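Local structure of projannalysin (Methanocaldococcus jannaschii, 4JIX) at residues H71-K77 / F87-L91. The protein is the zymogen of a soluble zinc metallopeptidase, a minigluzincin that probably hydrolyses peptide bonds once activated. The protein carries 1 engineered substitution. Numbering follows the deposited sequence.
Sequences HELIHFK and FENEL. With ZN (zinc ion), chain C.
The Phe87 ring packs against one face of each of two zinc-binding histidines, His71 and His75. Phe87 CZ lies over one face of the His71 ring, 3.4 Å from His71 ND1. Phe87 CE1 lies over the centre of one His75 ring face, 3.5 Å from His75 NE2. Both pairs are oblique, with planes at 51° and 47°. His71 NE2 and His75 NE2 each bind the zinc ion at 2.1 Å; His83 and a water also bind it. His71 and His75, one helical turn apart, fit the HExxH motif of zinc metallopeptidases, with His83 as a further ligand in this zymogen.

Ile74 lies between the histidines in sequence. Ile74 CG2 sits over a face of the Phe87 ring, in a CH-pi contact 3.7 Å from the centroid. That methyl is anti to the backbone N, and the other branch runs toward Leu91, where Ile74 CD1 is 4.0 Å from Leu91 CB. Glu90 CB also packs on Ile74 CG2.

Farther from the metal, the extended Lys77 chain reaches Glu90. Lys77 NZ meets Glu90 OE1 at 3.2 Å, from above the carboxylate plane, in a salt bridge. Lys77 NZ also hydrogen-bonds to Leu23 O. With alanine at Glu90, Lys77 would probably lose its charged mate here.

The second shell includes Ser80 O, which accepts a hydrogen bond from His75 ND1. Segments 71-77 and 87-91, on helices 62-78 and 85-91, have axes at 125°. On the former, Glu72 touches strand 41-44 and Leu73 packs on helix 12-22.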
loop_
_atom_site.group_PDB
_atom_site.type_symbol
_atom_site.label_atom_id
_atom_site.label_comp_id
_atom_site.label_asym_id
_atom_site.label_seq_id
_atom_site.Cartn_x
_atom_site.Cartn_y
_atom_site.Cartn_z
ATOM N N HIS A 71 3.815 11.544 -5.669
ATOM C CA HIS A 71 2.530 11.882 -5.043
ATOM C C HIS A 71 2.700 13.046 -4.043
ATOM O O HIS A 71 1.976 14.033 -4.126
ATOM C CB HIS A 71 1.906 10.658 -4.321
ATOM C CG HIS A 71 0.549 10.952 -3.738
ATOM N ND1 HIS A 71 -0.613 10.616 -4.408
ATOM C CD2 HIS A 71 0.223 11.583 -2.586
ATOM C CE1 HIS A 71 -1.611 11.014 -3.627
ATOM N NE2 HIS A 71 -1.155 11.639 -2.533
ATOM N N GLU A 72 3.644 12.920 -3.104
ATOM C CA GLU A 72 3.847 13.962 -2.082
ATOM C C GLU A 72 4.273 15.302 -2.667
ATOM O O GLU A 72 3.885 16.356 -2.155
ATOM C CB GLU A 72 4.927 13.538 -1.074
ATOM C CG GLU A 72 4.751 12.145 -0.502
ATOM C CD GLU A 72 3.451 11.922 0.232
ATOM O OE1 GLU A 72 2.806 12.912 0.640
ATOM O OE2 GLU A 72 3.052 10.745 0.352
ATOM N N LEU A 73 5.145 15.252 -3.682
ATOM C CA LEU A 73 5.709 16.461 -4.243
ATOM C C LEU A 73 4.734 17.163 -5.183
ATOM O O LEU A 73 4.824 18.382 -5.297
ATOM C CB LEU A 73 7.090 16.203 -4.876
ATOM C CG LEU A 73 8.203 15.813 -3.855
ATOM C CD1 LEU A 73 9.549 15.660 -4.531
ATOM C CD2 LEU A 73 8.323 16.846 -2.695
ATOM N N ILE A 74 3.750 16.443 -5.764
ATOM C CA ILE A 74 2.691 17.093 -6.550
ATOM C C ILE A 74 1.885 17.991 -5.584
ATOM O O ILE A 74 1.669 19.160 -5.902
ATOM C CB ILE A 74 1.791 16.097 -7.341
ATOM C CG1 ILE A 74 2.583 15.491 -8.529
ATOM C CG2 ILE A 74 0.494 16.798 -7.857
ATOM C CD1 ILE A 74 1.908 14.269 -9.142
ATOM N N HIS A 75 1.537 17.473 -4.377
ATOM C CA HIS A 75 0.840 18.254 -3.346
ATOM C C HIS A 75 1.621 19.543 -3.045
ATOM O O HIS A 75 1.032 20.617 -2.982
ATOM C CB HIS A 75 0.682 17.451 -2.036
ATOM C CG HIS A 75 -0.389 16.413 -2.061
ATOM N ND1 HIS A 75 -1.714 16.747 -2.270
ATOM C CD2 HIS A 75 -0.299 15.080 -1.858
ATOM C CE1 HIS A 75 -2.387 15.613 -2.189
ATOM N NE2 HIS A 75 -1.579 14.584 -1.945
ATOM N N PHE A 76 2.942 19.421 -2.855
ATOM C CA PHE A 76 3.787 20.564 -2.554
ATOM C C PHE A 76 3.774 21.556 -3.719
ATOM O O PHE A 76 3.631 22.759 -3.484
ATOM C CB PHE A 76 5.224 20.124 -2.211
ATOM C CG PHE A 76 6.160 21.255 -1.828
ATOM C CD1 PHE A 76 7.467 21.292 -2.309
ATOM C CD2 PHE A 76 5.748 22.259 -0.947
ATOM C CE1 PHE A 76 8.341 22.317 -1.930
ATOM C CE2 PHE A 76 6.625 23.281 -0.565
ATOM C CZ PHE A 76 7.910 23.310 -1.070
ATOM N N LYS A 77 3.859 21.052 -4.972
ATOM C CA LYS A 77 3.858 21.924 -6.148
ATOM C C LYS A 77 2.548 22.733 -6.298
ATOM O O LYS A 77 2.608 23.931 -6.566
ATOM C CB LYS A 77 4.113 21.127 -7.436
ATOM C CG LYS A 77 4.534 22.046 -8.582
ATOM C CD LYS A 77 4.218 21.452 -9.907
ATOM C CE LYS A 77 4.512 22.419 -11.022
ATOM N NZ LYS A 77 4.888 21.686 -12.257
ATOM N N PHE A 87 -4.422 18.310 -9.045
ATOM C CA PHE A 87 -3.544 17.193 -8.682
ATOM C C PHE A 87 -3.450 16.238 -9.876
ATOM O O PHE A 87 -2.341 15.892 -10.301
ATOM C CB PHE A 87 -4.051 16.449 -7.428
ATOM C CG PHE A 87 -3.057 15.439 -6.898
ATOM C CD1 PHE A 87 -2.197 15.767 -5.855
ATOM C CD2 PHE A 87 -2.963 14.167 -7.462
ATOM C CE1 PHE A 87 -1.246 14.844 -5.395
ATOM C CE2 PHE A 87 -1.999 13.255 -7.018
ATOM C CZ PHE A 87 -1.151 13.599 -5.983
ATOM N N GLU A 88 -4.626 15.837 -10.422
ATOM C CA GLU A 88 -4.727 14.940 -11.578
ATOM C C GLU A 88 -3.975 15.496 -12.787
ATOM O O GLU A 88 -3.283 14.733 -13.449
ATOM C CB GLU A 88 -6.186 14.674 -11.954
ATOM C CG GLU A 88 -6.874 13.673 -11.042
ATOM C CD GLU A 88 -8.329 13.389 -11.377
ATOM O OE1 GLU A 88 -9.110 13.111 -10.437
ATOM O OE2 GLU A 88 -8.687 13.438 -12.578
ATOM N N ASN A 89 -4.056 16.823 -13.035
ATOM C CA ASN A 89 -3.370 17.477 -14.158
ATOM C C ASN A 89 -1.851 17.264 -14.114
ATOM O O ASN A 89 -1.255 16.999 -15.161
ATOM C CB ASN A 89 -3.684 18.980 -14.224
ATOM C CG ASN A 89 -5.094 19.332 -14.649
ATOM O OD1 ASN A 89 -5.537 20.470 -14.469
ATOM N ND2 ASN A 89 -5.851 18.365 -15.168
ATOM N N GLU A 90 -1.229 17.366 -12.919
ATOM C CA GLU A 90 0.216 17.157 -12.761
ATOM C C GLU A 90 0.576 15.689 -12.899
ATOM O O GLU A 90 1.543 15.362 -13.584
ATOM C CB GLU A 90 0.737 17.678 -11.411
ATOM C CG GLU A 90 0.545 19.167 -11.183
ATOM C CD GLU A 90 1.330 20.114 -12.073
ATOM O OE1 GLU A 90 2.412 19.722 -12.572
ATOM O OE2 GLU A 90 0.874 21.269 -12.236
ATOM N N LEU A 91 -0.208 14.807 -12.258
ATOM C CA LEU A 91 0.010 13.367 -12.274
ATOM C C LEU A 91 -0.089 12.786 -13.695
ATOM O O LEU A 91 0.702 11.908 -14.037
ATOM C CB LEU A 91 -1.005 12.679 -11.343
ATOM C CG LEU A 91 -0.921 11.156 -11.180
ATOM C CD1 LEU A 91 0.474 10.716 -10.708
ATOM C CD2 LEU A 91 -1.988 10.672 -10.200
HETATM ZN ZN ZN C . -2.286 12.732 -1.167
HETATM O O HOH W 1 -3.012 10.865 -0.301
#